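Local coordinates for protein aspartate-semialdehyde dehydrogenase (Candida albicans, PDB 3HSK) that catalyses the NADPH-dependent reductive dephosphorylation of 4-phospho-L-aspartate to L-aspartate semialdehyde, the second step toward methionine and threonine, at residues 131-136 / 166-171. Residues are numbered along the deposited sequence; the frame is centred on the assembly and turned at random.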
loop_
_atom_site.group_PDB
_atom_site.type_symbol
_atom_site.label_atom_id
_atom_site.label_comp_id
_atom_site.label_asym_id
_atom_site.label_seq_id
_atom_site.Cartn_x
_atom_site.Cartn_y
_atom_site.Cartn_z
ATOM N N LYS A 131 -18.494 25.774 -1.574
ATOM C CA LYS A 131 -17.592 26.796 -1.020
ATOM C C LYS A 131 -17.920 27.262 0.407
ATOM O O LYS A 131 -17.011 27.488 1.205
ATOM C CB LYS A 131 -17.476 27.990 -1.977
ATOM C CG LYS A 131 -16.736 27.665 -3.272
ATOM C CD LYS A 131 -16.590 28.906 -4.151
ATOM C CE LYS A 131 -15.734 28.642 -5.389
ATOM N NZ LYS A 131 -14.345 28.194 -5.050
ATOM N N ASP A 132 -19.202 27.387 0.734
ATOM C CA ASP A 132 -19.594 27.816 2.080
ATOM C C ASP A 132 -19.896 26.664 3.050
ATOM O O ASP A 132 -20.422 26.889 4.140
ATOM C CB ASP A 132 -20.745 28.844 2.041
ATOM C CG ASP A 132 -21.983 28.334 1.314
ATOM O OD1 ASP A 132 -21.841 27.716 0.239
ATOM O OD2 ASP A 132 -23.109 28.575 1.808
ATOM N N VAL A 133 -19.551 25.436 2.663
ATOM C CA VAL A 133 -19.842 24.272 3.497
ATOM C C VAL A 133 -18.581 23.710 4.155
ATOM O O VAL A 133 -17.646 23.300 3.458
ATOM C CB VAL A 133 -20.590 23.164 2.710
ATOM C CG1 VAL A 133 -20.696 21.876 3.540
ATOM C CG2 VAL A 133 -21.966 23.657 2.300
ATOM N N PRO A 134 -18.548 23.701 5.502
ATOM C CA PRO A 134 -17.413 23.113 6.198
ATOM C C PRO A 134 -17.304 21.621 5.914
ATOM O O PRO A 134 -18.306 20.901 5.935
ATOM C CB PRO A 134 -17.734 23.367 7.679
ATOM C CG PRO A 134 -18.703 24.481 7.672
ATOM C CD PRO A 134 -19.530 24.256 6.447
ATOM N N LEU A 135 -16.091 21.183 5.601
ATOM C CA LEU A 135 -15.799 19.770 5.440
ATOM C C LEU A 135 -14.926 19.385 6.615
ATOM O O LEU A 135 -13.748 19.732 6.663
ATOM C CB LEU A 135 -15.105 19.507 4.103
ATOM C CG LEU A 135 -14.650 18.081 3.795
ATOM C CD1 LEU A 135 -15.819 17.095 3.767
ATOM C CD2 LEU A 135 -13.893 18.077 2.479
ATOM N N VAL A 136 -15.524 18.675 7.561
ATOM C CA VAL A 136 -14.972 18.552 8.900
ATOM C C VAL A 136 -14.616 17.116 9.283
ATOM O O VAL A 136 -15.468 16.225 9.259
ATOM C CB VAL A 136 -15.946 19.169 9.963
ATOM C CG1 VAL A 136 -15.448 18.929 11.380
ATOM C CG2 VAL A 136 -16.133 20.668 9.720
ATOM N N ILE A 166 -25.545 23.267 6.600
ATOM C CA ILE A 166 -25.027 21.911 6.474
ATOM C C ILE A 166 -23.515 21.854 6.748
ATOM O O ILE A 166 -22.748 22.693 6.265
ATOM C CB ILE A 166 -25.409 21.266 5.102
ATOM C CG1 ILE A 166 -24.902 19.820 5.004
ATOM C CG2 ILE A 166 -24.931 22.126 3.935
ATOM C CD1 ILE A 166 -25.526 19.004 3.882
ATOM N N ILE A 167 -23.116 20.878 7.557
ATOM C CA ILE A 167 -21.712 20.532 7.756
ATOM C C ILE A 167 -21.486 19.108 7.249
ATOM O O ILE A 167 -22.219 18.194 7.611
ATOM C CB ILE A 167 -21.296 20.668 9.250
ATOM C CG1 ILE A 167 -21.237 22.152 9.642
ATOM C CG2 ILE A 167 -19.962 19.972 9.518
ATOM C CD1 ILE A 167 -21.302 22.397 11.123
ATOM N N CYS A 168 -20.472 18.934 6.406
ATOM C CA CYS A 168 -20.199 17.644 5.779
ATOM C C CYS A 168 -19.120 16.823 6.494
ATOM O O CYS A 168 -18.121 17.362 6.973
ATOM C CB CYS A 168 -19.852 17.836 4.305
ATOM S SG CYS A 168 -21.290 18.198 3.260
ATOM N N ILE A 169 -19.344 15.515 6.555
ATOM C CA ILE A 169 -18.429 14.569 7.187
ATOM C C ILE A 169 -17.533 13.942 6.122
ATOM O O ILE A 169 -18.029 13.397 5.139
ATOM C CB ILE A 169 -19.193 13.416 7.909
ATOM C CG1 ILE A 169 -20.337 13.952 8.780
ATOM C CG2 ILE A 169 -18.224 12.557 8.718
ATOM C CD1 ILE A 169 -21.352 12.892 9.209
ATOM N N SER A 170 -16.217 14.021 6.320
ATOM C CA SER A 170 -15.262 13.353 5.427
ATOM C C SER A 170 -15.264 11.851 5.652
ATOM O O SER A 170 -15.663 11.376 6.720
ATOM C CB SER A 170 -13.845 13.887 5.638
ATOM O OG SER A 170 -13.528 14.877 4.683
ATOM N N ASN A 171 -14.811 11.111 4.645
ATOM C CA ASN A 171 -14.671 9.653 4.749
ATOM C C ASN A 171 -13.576 9.186 5.717
ATOM O O ASN A 171 -12.633 9.913 6.009
ATOM C CB ASN A 171 -14.429 9.045 3.363
ATOM C CG ASN A 171 -13.478 9.878 2.516
ATOM O OD1 ASN A 171 -13.714 11.073 2.291
ATOM N ND2 ASN A 171 -12.404 9.254 2.032
HETATM O O HOH W 1 -14.864 13.307 8.787
#
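Cys168 uses both its N and its O toward segment 131-136: its N donates to Pro134 O at 3.0 Å, and its O accepts from Val136 N, also at 3.0 Å and almost straight (177°). Leu135, the bridge partner of Cys168, lies between these two bonds; Pro134 has no N-H to give, but this pairing asks only for its carbonyl. The compact, weakly polar thiol of Cys168 is at home in this buried apolar setting beside Val133. Its SG, turned anti to the carbonyl carbon (chi1 -75°), lies 3.7 Å from Val133 CG1, while Val133 CG2 meets Ile166 CG2 at the same distance. This is a parallel beta-alpha-beta unit of a Rossmann-like nucleotide-binding domain: 135-136 is an edge strand of the parallel sheet within this chain, and helix 146-157 links it to 165-169. Val136, on the other face from Cys168, sets CG2 3.9 Å from Ile167 CG2, and Ile371 of helix 364-376 covers both beta-branched residues. A water donates to Val136 O and Ser170 O, bridging the two segments past the paired residues. Ser170, two residues before Cys172, the predicted acyl-thioester nucleophile, brings OG to 3.3 Å from Leu135 CD1 and hydrogen-bonds to Glu234 of helix 227-238.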